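PDB 4AXH: Sec-alkylsulfatase from Pseudomonas sp., which hydrolyses secondary alkyl sulfates of (R) configuration with strict inversion, using two zinc ions to release sulfate and the (S)-alcohol. Local coordinates for residues A470-K474 and G475-W479; D374-A377 and F378-N381; A88-F91 and L92-K95; P444-P447 and V448-G451. All coordinates share one frame; numbering follows the deposited sequence.

Interaction 1 of 4, residues A470-K474 and G475-W479; sequences AAIDK and GDYRW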
loop_
_atom_site.group_PDB
_atom_site.type_symbol
_atom_site.label_atom_id
_atom_site.label_comp_id
_atom_site.label_asym_id
_atom_site.label_seq_id
_atom_site.Cartn_x
_atom_site.Cartn_y
_atom_site.Cartn_z
ATOM N N ALA A 470 7.602 -7.346 36.839
ATOM C CA ALA A 470 6.245 -7.689 37.275
ATOM C C ALA A 470 5.480 -8.328 36.127
ATOM O O ALA A 470 4.871 -9.381 36.324
ATOM C CB ALA A 470 5.516 -6.448 37.774
ATOM N N ALA A 471 5.569 -7.717 34.914
ATOM C CA ALA A 471 4.941 -8.176 33.669
ATOM C C ALA A 471 5.371 -9.581 33.281
ATOM O O ALA A 471 4.521 -10.353 32.848
ATOM C CB ALA A 471 5.224 -7.205 32.536
ATOM N N ILE A 472 6.662 -9.935 33.463
ATOM C CA ILE A 472 7.135 -11.277 33.121
ATOM C C ILE A 472 6.585 -12.324 34.100
ATOM O O ILE A 472 6.104 -13.372 33.667
ATOM C CB ILE A 472 8.668 -11.388 32.801
ATOM C CG1 ILE A 472 9.534 -11.653 34.027
ATOM C CG2 ILE A 472 9.205 -10.226 31.955
ATOM C CD1 ILE A 472 10.010 -13.106 34.150
ATOM N N ASP A 473 6.604 -11.998 35.410
ATOM C CA ASP A 473 6.115 -12.832 36.521
ATOM C C ASP A 473 4.635 -13.160 36.345
ATOM O O ASP A 473 4.224 -14.298 36.571
ATOM C CB ASP A 473 6.359 -12.129 37.874
ATOM C CG ASP A 473 7.690 -12.494 38.529
ATOM O OD1 ASP A 473 8.746 -11.960 38.089
ATOM O OD2 ASP A 473 7.682 -13.323 39.469
ATOM N N LYS A 474 3.855 -12.155 35.897
ATOM C CA LYS A 474 2.428 -12.210 35.588
ATOM C C LYS A 474 2.187 -13.066 34.313
ATOM O O LYS A 474 1.136 -13.689 34.185
ATOM C CB LYS A 474 1.930 -10.777 35.346
ATOM C CG LYS A 474 0.471 -10.517 35.709
ATOM C CD LYS A 474 -0.005 -9.140 35.215
ATOM C CE LYS A 474 -0.046 -8.062 36.272
ATOM N NZ LYS A 474 0.466 -6.766 35.742
ATOM N N GLY A 475 3.161 -13.078 33.398
ATOM C CA GLY A 475 3.067 -13.801 32.138
ATOM C C GLY A 475 2.585 -12.921 31.000
ATOM O O GLY A 475 2.207 -13.429 29.944
ATOM N N ASP A 476 2.591 -11.598 31.209
ATOM C CA ASP A 476 2.185 -10.574 30.242
ATOM C C ASP A 476 3.434 -10.075 29.527
ATOM O O ASP A 476 3.828 -8.906 29.650
ATOM C CB ASP A 476 1.443 -9.426 30.972
ATOM C CG ASP A 476 0.836 -8.322 30.112
ATOM O OD1 ASP A 476 0.869 -8.443 28.860
ATOM O OD2 ASP A 476 0.331 -7.331 30.691
ATOM N N TYR A 477 4.068 -10.995 28.767
ATOM C CA TYR A 477 5.294 -10.765 27.976
ATOM C C TYR A 477 5.097 -9.724 26.885
ATOM O O TYR A 477 6.052 -9.067 26.491
ATOM C CB TYR A 477 5.830 -12.071 27.383
ATOM C CG TYR A 477 6.046 -13.156 28.409
ATOM C CD1 TYR A 477 7.033 -13.034 29.381
ATOM C CD2 TYR A 477 5.226 -14.275 28.448
ATOM C CE1 TYR A 477 7.209 -14.009 30.356
ATOM C CE2 TYR A 477 5.407 -15.272 29.405
ATOM C CZ TYR A 477 6.408 -15.138 30.356
ATOM O OH TYR A 477 6.622 -16.114 31.297
ATOM N N ARG A 478 3.861 -9.559 26.427
ATOM C CA ARG A 478 3.479 -8.595 25.416
ATOM C C ARG A 478 3.669 -7.184 25.957
ATOM O O ARG A 478 4.256 -6.337 25.274
ATOM C CB ARG A 478 2.023 -8.852 24.989
ATOM C CG ARG A 478 1.803 -8.576 23.523
ATOM C CD ARG A 478 0.374 -8.793 23.170
ATOM N NE ARG A 478 -0.109 -7.741 22.278
ATOM C CZ ARG A 478 -1.343 -7.708 21.806
ATOM N NH1 ARG A 478 -2.207 -8.661 22.133
ATOM N NH2 ARG A 478 -1.725 -6.728 20.994
ATOM N N TRP A 479 3.208 -6.939 27.202
ATOM C CA TRP A 479 3.368 -5.631 27.827
ATOM C C TRP A 479 4.817 -5.427 28.245
ATOM O O TRP A 479 5.361 -4.347 28.025
ATOM C CB TRP A 479 2.375 -5.416 28.971
ATOM C CG TRP A 479 2.529 -4.096 29.672
ATOM C CD1 TRP A 479 2.917 -3.898 30.967
ATOM C CD2 TRP A 479 2.364 -2.787 29.097
ATOM N NE1 TRP A 479 2.995 -2.546 31.236
ATOM C CE2 TRP A 479 2.641 -1.845 30.114
ATOM C CE3 TRP A 479 1.971 -2.321 27.833
ATOM C CZ2 TRP A 479 2.537 -0.471 29.910
ATOM C CZ3 TRP A 479 1.896 -0.956 27.622
ATOM C CH2 TRP A 479 2.181 -0.046 28.651
#

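Interaction 2 of 4, residues D374-A377 and F378-N381; sequences DMYA and FLNN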
loop_
_atom_site.group_PDB
_atom_site.type_symbol
_atom_site.label_atom_id
_atom_site.label_comp_id
_atom_site.label_asym_id
_atom_site.label_seq_id
_atom_site.Cartn_x
_atom_site.Cartn_y
_atom_site.Cartn_z
ATOM N N ASP A 374 -12.093 -18.306 0.349
ATOM C CA ASP A 374 -12.804 -17.731 1.484
ATOM C C ASP A 374 -11.883 -17.030 2.492
ATOM O O ASP A 374 -12.295 -16.010 3.025
ATOM C CB ASP A 374 -13.640 -18.804 2.210
ATOM C CG ASP A 374 -14.879 -19.299 1.492
ATOM O OD1 ASP A 374 -15.269 -18.681 0.471
ATOM O OD2 ASP A 374 -15.474 -20.295 1.963
ATOM N N MET A 375 -10.664 -17.575 2.761
ATOM C CA MET A 375 -9.697 -16.993 3.717
ATOM C C MET A 375 -9.225 -15.617 3.275
ATOM O O MET A 375 -9.190 -14.696 4.093
ATOM C CB MET A 375 -8.536 -17.942 3.977
ATOM C CG MET A 375 -7.433 -17.356 4.805
ATOM S SD MET A 375 -5.988 -18.414 5.073
ATOM C CE MET A 375 -5.585 -18.953 3.458
ATOM N N TYR A 376 -8.922 -15.469 1.976
ATOM C CA TYR A 376 -8.481 -14.199 1.436
ATOM C C TYR A 376 -9.592 -13.194 1.309
ATOM O O TYR A 376 -9.397 -12.039 1.715
ATOM C CB TYR A 376 -7.622 -14.370 0.163
ATOM C CG TYR A 376 -6.303 -15.059 0.463
ATOM C CD1 TYR A 376 -5.329 -14.434 1.242
ATOM C CD2 TYR A 376 -6.080 -16.374 0.072
ATOM C CE1 TYR A 376 -4.162 -15.095 1.605
ATOM C CE2 TYR A 376 -4.902 -17.035 0.407
ATOM C CZ TYR A 376 -3.940 -16.387 1.169
ATOM O OH TYR A 376 -2.756 -17.012 1.499
ATOM N N ALA A 377 -10.791 -13.626 0.842
ATOM C CA ALA A 377 -11.942 -12.723 0.725
ATOM C C ALA A 377 -12.349 -12.239 2.091
ATOM O O ALA A 377 -12.682 -11.059 2.229
ATOM C CB ALA A 377 -13.105 -13.399 0.031
ATOM N N PHE A 378 -12.222 -13.099 3.126
ATOM C CA PHE A 378 -12.532 -12.713 4.499
ATOM C C PHE A 378 -11.584 -11.596 4.969
ATOM O O PHE A 378 -12.016 -10.619 5.589
ATOM C CB PHE A 378 -12.470 -13.914 5.460
ATOM C CG PHE A 378 -12.465 -13.556 6.919
ATOM C CD1 PHE A 378 -13.630 -13.124 7.549
ATOM C CD2 PHE A 378 -11.287 -13.611 7.666
ATOM C CE1 PHE A 378 -13.632 -12.787 8.917
ATOM C CE2 PHE A 378 -11.277 -13.239 9.023
ATOM C CZ PHE A 378 -12.458 -12.827 9.638
ATOM N N LEU A 379 -10.300 -11.752 4.692
ATOM C CA LEU A 379 -9.321 -10.769 5.113
ATOM C C LEU A 379 -9.672 -9.407 4.571
ATOM O O LEU A 379 -9.822 -8.479 5.354
ATOM C CB LEU A 379 -7.886 -11.196 4.758
ATOM C CG LEU A 379 -7.297 -12.276 5.636
ATOM C CD1 LEU A 379 -6.046 -12.863 4.981
ATOM C CD2 LEU A 379 -7.002 -11.756 7.035
ATOM N N ASN A 380 -9.932 -9.332 3.269
ATOM C CA ASN A 380 -10.321 -8.109 2.591
ATOM C C ASN A 380 -11.677 -7.576 3.113
ATOM O O ASN A 380 -11.740 -6.467 3.647
ATOM C CB ASN A 380 -10.380 -8.366 1.083
ATOM C CG ASN A 380 -10.620 -7.126 0.284
ATOM O OD1 ASN A 380 -9.690 -6.365 -0.015
ATOM N ND2 ASN A 380 -11.879 -6.885 -0.069
ATOM N N ASN A 381 -12.737 -8.393 2.996
ATOM C CA ASN A 381 -14.100 -8.024 3.348
ATOM C C ASN A 381 -14.359 -7.734 4.806
ATOM O O ASN A 381 -15.089 -6.791 5.084
ATOM C CB ASN A 381 -15.111 -9.010 2.786
ATOM C CG ASN A 381 -15.075 -9.206 1.292
ATOM O OD1 ASN A 381 -14.756 -8.293 0.503
ATOM N ND2 ASN A 381 -15.437 -10.411 0.866
#

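Interaction 3 of 4, residues A88-F91 and L92-K95; sequences AYQF and LNDK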
loop_
_atom_site.group_PDB
_atom_site.type_symbol
_atom_site.label_atom_id
_atom_site.label_comp_id
_atom_site.label_asym_id
_atom_site.label_seq_id
_atom_site.Cartn_x
_atom_site.Cartn_y
_atom_site.Cartn_z
ATOM N N ALA A 88 19.873 -30.921 10.847
ATOM C CA ALA A 88 19.782 -30.010 11.982
ATOM C C ALA A 88 18.387 -30.034 12.665
ATOM O O ALA A 88 18.277 -29.679 13.841
ATOM C CB ALA A 88 20.120 -28.606 11.537
ATOM N N TYR A 89 17.340 -30.479 11.931
ATOM C CA TYR A 89 15.965 -30.557 12.409
ATOM C C TYR A 89 15.540 -31.948 12.915
ATOM O O TYR A 89 14.347 -32.229 13.011
ATOM C CB TYR A 89 15.002 -30.003 11.356
ATOM C CG TYR A 89 15.274 -28.559 11.016
ATOM C CD1 TYR A 89 14.833 -27.529 11.845
ATOM C CD2 TYR A 89 15.976 -28.215 9.863
ATOM C CE1 TYR A 89 15.110 -26.188 11.548
ATOM C CE2 TYR A 89 16.250 -26.879 9.548
ATOM C CZ TYR A 89 15.827 -25.869 10.402
ATOM O OH TYR A 89 16.099 -24.555 10.100
ATOM N N GLN A 90 16.523 -32.790 13.295
ATOM C CA GLN A 90 16.326 -34.151 13.806
ATOM C C GLN A 90 15.466 -34.216 15.085
ATOM O O GLN A 90 14.672 -35.148 15.230
ATOM C CB GLN A 90 17.668 -34.837 14.032
ATOM C CG GLN A 90 17.579 -36.351 13.892
ATOM C CD GLN A 90 18.013 -36.814 12.533
ATOM O OE1 GLN A 90 19.106 -37.379 12.377
ATOM N NE2 GLN A 90 17.166 -36.605 11.524
ATOM N N PHE A 91 15.599 -33.218 15.982
ATOM C CA PHE A 91 14.840 -33.093 17.234
ATOM C C PHE A 91 13.314 -33.121 17.037
ATOM O O PHE A 91 12.574 -33.405 17.995
ATOM C CB PHE A 91 15.263 -31.816 17.992
ATOM C CG PHE A 91 15.027 -30.526 17.239
ATOM C CD1 PHE A 91 15.937 -30.070 16.291
ATOM C CD2 PHE A 91 13.914 -29.750 17.496
ATOM C CE1 PHE A 91 15.713 -28.876 15.596
ATOM C CE2 PHE A 91 13.700 -28.558 16.803
ATOM C CZ PHE A 91 14.590 -28.135 15.846
ATOM N N LEU A 92 12.845 -32.832 15.805
ATOM C CA LEU A 92 11.424 -32.777 15.472
ATOM C C LEU A 92 10.826 -34.123 15.144
ATOM O O LEU A 92 9.625 -34.316 15.347
ATOM C CB LEU A 92 11.181 -31.818 14.285
ATOM C CG LEU A 92 11.396 -30.348 14.544
ATOM C CD1 LEU A 92 11.577 -29.585 13.244
ATOM C CD2 LEU A 92 10.270 -29.774 15.387
ATOM N N ASN A 93 11.633 -35.019 14.577
ATOM C CA ASN A 93 11.186 -36.312 14.084
ATOM C C ASN A 93 10.601 -37.329 15.046
ATOM O O ASN A 93 11.272 -37.796 15.990
ATOM C CB ASN A 93 12.221 -36.948 13.157
ATOM C CG ASN A 93 12.334 -36.315 11.791
ATOM O OD1 ASN A 93 11.274 -35.646 11.347
ATOM N ND2 ASN A 93 13.354 -36.469 11.103
ATOM N N ASP A 94 9.334 -37.721 14.725
ATOM C CA ASP A 94 8.517 -38.740 15.403
ATOM C C ASP A 94 8.549 -38.594 16.938
ATOM O O ASP A 94 8.934 -39.509 17.680
ATOM C CB ASP A 94 8.883 -40.165 14.904
ATOM C CG ASP A 94 8.634 -40.410 13.413
ATOM O OD1 ASP A 94 7.484 -40.171 12.947
ATOM O OD2 ASP A 94 9.583 -40.855 12.715
ATOM N N LYS A 95 8.209 -37.375 17.380
ATOM C CA LYS A 95 8.157 -36.897 18.758
ATOM C C LYS A 95 7.035 -35.840 18.838
ATOM O O LYS A 95 6.500 -35.439 17.793
ATOM C CB LYS A 95 9.501 -36.291 19.186
ATOM C CG LYS A 95 10.529 -37.318 19.596
ATOM C CD LYS A 95 11.876 -36.643 19.860
ATOM C CE LYS A 95 13.041 -37.374 19.207
ATOM N NZ LYS A 95 13.115 -37.175 17.721
#

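Interaction 4 of 4, residues P444-P447 and V448-G451; sequences PFPP and VEAG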
loop_
_atom_site.group_PDB
_atom_site.type_symbol
_atom_site.label_atom_id
_atom_site.label_comp_id
_atom_site.label_asym_id
_atom_site.label_seq_id
_atom_site.Cartn_x
_atom_site.Cartn_y
_atom_site.Cartn_z
ATOM N N PRO A 444 3.869 11.182 15.382
ATOM C CA PRO A 444 4.429 10.467 16.543
ATOM C C PRO A 444 5.917 10.706 16.723
ATOM O O PRO A 444 6.607 11.050 15.764
ATOM C CB PRO A 444 4.124 8.990 16.245
ATOM C CG PRO A 444 3.074 9.016 15.151
ATOM C CD PRO A 444 3.424 10.234 14.339
ATOM N N PHE A 445 6.391 10.540 17.966
ATOM C CA PHE A 445 7.791 10.707 18.341
ATOM C C PHE A 445 8.625 9.513 17.858
ATOM O O PHE A 445 8.143 8.369 17.916
ATOM C CB PHE A 445 7.949 10.870 19.870
ATOM C CG PHE A 445 7.706 12.263 20.411
ATOM C CD1 PHE A 445 8.695 13.238 20.336
ATOM C CD2 PHE A 445 6.495 12.595 21.015
ATOM C CE1 PHE A 445 8.473 14.525 20.849
ATOM C CE2 PHE A 445 6.271 13.884 21.519
ATOM C CZ PHE A 445 7.263 14.840 21.435
ATOM N N PRO A 446 9.886 9.756 17.398
ATOM C CA PRO A 446 10.739 8.639 16.954
ATOM C C PRO A 446 11.100 7.689 18.108
ATOM O O PRO A 446 10.983 8.102 19.265
ATOM C CB PRO A 446 11.953 9.333 16.339
ATOM C CG PRO A 446 11.976 10.665 16.934
ATOM C CD PRO A 446 10.579 11.051 17.254
ATOM N N PRO A 447 11.474 6.409 17.839
ATOM C CA PRO A 447 11.701 5.453 18.940
ATOM C C PRO A 447 12.519 5.919 20.154
ATOM O O PRO A 447 12.024 5.880 21.289
ATOM C CB PRO A 447 12.286 4.230 18.235
ATOM C CG PRO A 447 11.742 4.294 16.873
ATOM C CD PRO A 447 11.610 5.743 16.525
ATOM N N VAL A 448 13.752 6.383 19.911
ATOM C CA VAL A 448 14.656 6.871 20.955
ATOM C C VAL A 448 14.059 8.070 21.750
ATOM O O VAL A 448 14.150 8.089 22.980
ATOM C CB VAL A 448 16.089 7.086 20.395
ATOM C CG1 VAL A 448 16.067 7.738 19.009
ATOM C CG2 VAL A 448 16.983 7.852 21.365
ATOM N N GLU A 449 13.388 9.009 21.058
ATOM C CA GLU A 449 12.755 10.169 21.689
ATOM C C GLU A 449 11.541 9.786 22.514
ATOM O O GLU A 449 11.390 10.273 23.632
ATOM C CB GLU A 449 12.388 11.238 20.651
ATOM C CG GLU A 449 13.356 12.404 20.628
ATOM C CD GLU A 449 12.925 13.554 21.513
ATOM O OE1 GLU A 449 12.076 14.354 21.057
ATOM O OE2 GLU A 449 13.395 13.632 22.673
ATOM N N ALA A 450 10.678 8.918 21.975
ATOM C CA ALA A 450 9.487 8.462 22.677
ATOM C C ALA A 450 9.884 7.675 23.929
ATOM O O ALA A 450 9.363 7.941 25.015
ATOM C CB ALA A 450 8.634 7.611 21.752
ATOM N N GLY A 451 10.852 6.768 23.764
ATOM C CA GLY A 451 11.387 5.914 24.821
ATOM C C GLY A 451 11.879 6.658 26.042
ATOM O O GLY A 451 11.603 6.254 27.170
#

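Interaction 1 of 4, residues A470-K474 and G475-W479
Ala471 O receives the amide of Asp476 across the turn that ends helix 461-474, the stronger of the backbone bonds here, those of Gly475 N being weak. Asp476 N lies 2.8 Å from Ala471 O, almost in line with the carbonyl bond (163° at the oxygen). Inside this loop Gly475 N makes a weak bond to Ile472 O at 3.0 Å. The two bonds, together with the positive phi of Gly475 (95°), define a Schellman motif with Gly475 as its C-prime residue.

A capping bond starts the next helix. Asp476 is the N-cap of helix 477-490: its CG stands opposite the backbone N (chi1 -175°), which swings OD1 forward to Trp479 N at 3.2 Å. The amide meets OD1 from above the carboxylate plane.

Apolar contacts close the corner. CE1 of Tyr477 packs 3.9 Å from Ile472 CB, while its OH is hydrogen-bonded to Ser38. Ala471 CB approaches Trp479 CD1 at 4.3 Å, and Trp479 meets Tyr454 of the second subunit edge-to-face.

One helix therefore stops and another starts within two residues. The positive phi at 475 is a backbone conformation that glycine adopts readily, and Asp476 OD1 serves Trp479 N, a first-turn amide with no carbonyl of a preceding helical turn to bind, beside its weak bond to Asp476 O.

Interaction 2 of 4, residues D374-A377 and F378-N381
Tyr376 lies beside Leu379, one helical turn on, and both side chains point the same way: CD1 of the ring is 4.1 Å from Leu379 CD1. Both CG atoms stand opposite the carbonyl carbon (chi1 -66° for Tyr376 and -75° for Leu379), the same choice at positions three apart. The phenol continues beyond the leucine, where its OH bonds to His317 N and its ring stacks with Trp333.

Four successive backbone bonds, each from residue i+4 to residue i, tie the two segments together. The first joins Phe378 N to Asp374 O at 2.9 Å. The last, Asn381 N to Ala377 O at 2.8 Å, runs nearly in line with its carbonyl (163° at the oxygen). The Asn381 side chain lies past the same oxygen, CG 3.2 Å from Ala377 O, with ND2 3.9 Å from Ala377 CB. Neighbouring amides also join, Asn380 ND2 donating to Asn381 OD1 at 3.3 Å; that oxygen lies in the plane of the Asn380 amide, whose own OD1 is bonded to Tyr431.

Other faces are covered as well. Leu379 packs on helix 420-431, Ala377 on helix 330-344, and Asp374 forms a salt bridge with Arg588 of the second subunit. These are about two buried turns of alpha helix in the middle of helix 362-388, near the sulfate and zinc sites: the Leu379 side chain is about 4 Å from that of the sulfate-binding Leu319, and the Tyr376 side chain about 11 Å from a zinc ion.

Interaction 3 of 4, residues A88-F91 and L92-K95
Leu92 lies beside both Tyr89 and Phe91, pointing the same way, and each of its side-chain atoms has a partner there. CB starts 3.4 Å from Tyr89 O. With chi1 at -69°, CG stands opposite the carbonyl carbon of Leu92 and comes over one face of the Phe91 ring. It is 4.1 Å from the ring centroid and 27° off the normal, the geometry of a CH-pi contact. From CG the branches part: CD1 reaches Tyr89 CB at 3.9 Å, whereas CD2 stays with the phenyl group, 3.9 Å from Phe91 CE2.

The backbone beneath is wound in a 3-10 manner, its bonds spanning three residues. Leu92 N donates to Tyr89 O at 3.2 Å and Asn93 N to Gln90 O at 3.1 Å. Both donors stand well above the carbonyl planes, consistent with the tight winding. Past Asn93 the chain opens, and Lys95 curls back through bends late in its side chain to place NZ 2.6 Å from Asn93 O.

Gln90 and Lys95 lie on the exposed side, and the second subunit does not touch this turn. Tyr89 reaches into neighbouring loops, hydrogen-bonding through OH to Gln244 and receiving Lys251 in a cation-pi contact. The turn belongs to the connection between strand 82-85 and helix 103-111, and Leu92 packs against Trp106 and Ala109 of that helix.

Interaction 4 of 4, residues P444-P447 and V448-G451
Phe445 and Ala450 meet where helix 447-457 begins, a helix N-terminus with Pro446 at the N-cap and Pro447 in the first turn. In the close part, Phe445 CB touches Ala450 CB at 3.8 Å, and the Pro446 ring lies alongside Glu449, its CG 3.8 Å from Glu449 CB. Phe445 also faces the second subunit, whose Arg478 makes a cation-pi contact with the ring, so this helix start is part of the dimer interface. Prolines suit these positions because neither needs to give an amide hydrogen, while both carbonyls are used: Gly451 N binds Pro447 O at 2.9 Å, the next bond along from that of Pro446 O to Ala450 N.

The looser part is Val448 and the end of Glu449. Val448 is exposed and meets little beyond the Pro447 backbone. Glu449 bends at chi2 (-93°) and brings OE1 to 3.6 Å from Phe445 CE1, the carboxylate plane standing steeply to the ring; the same oxygen forms a salt bridge with Arg453. The straightest link is the bond from Ala450 N to Pro446 O, 2.8 Å long and 177° at the carbonyl oxygen.

Along the chain the order is interaction 3, 2, 4 and 1. Interactions 4 and 1 fall within the alkyl sulfatase dimerisation range, at the start of helix 447-457 and at the junction of helices 461-474 and 477-490. Their centres are about 23 Å apart within the chain, yet the two meet across the dimer, where Asp476 packs on Phe445 of the other subunit. Interaction 2, in the middle of helix 362-388, also touches the second subunit but lies near the catalytic centre, about 33 Å from interaction 1 between centres. Interaction 3 is remote, about 43 Å from interaction 4 between centres, in a loop following strand 82-85. Three of the four therefore combine local helix geometry with dimer contacts.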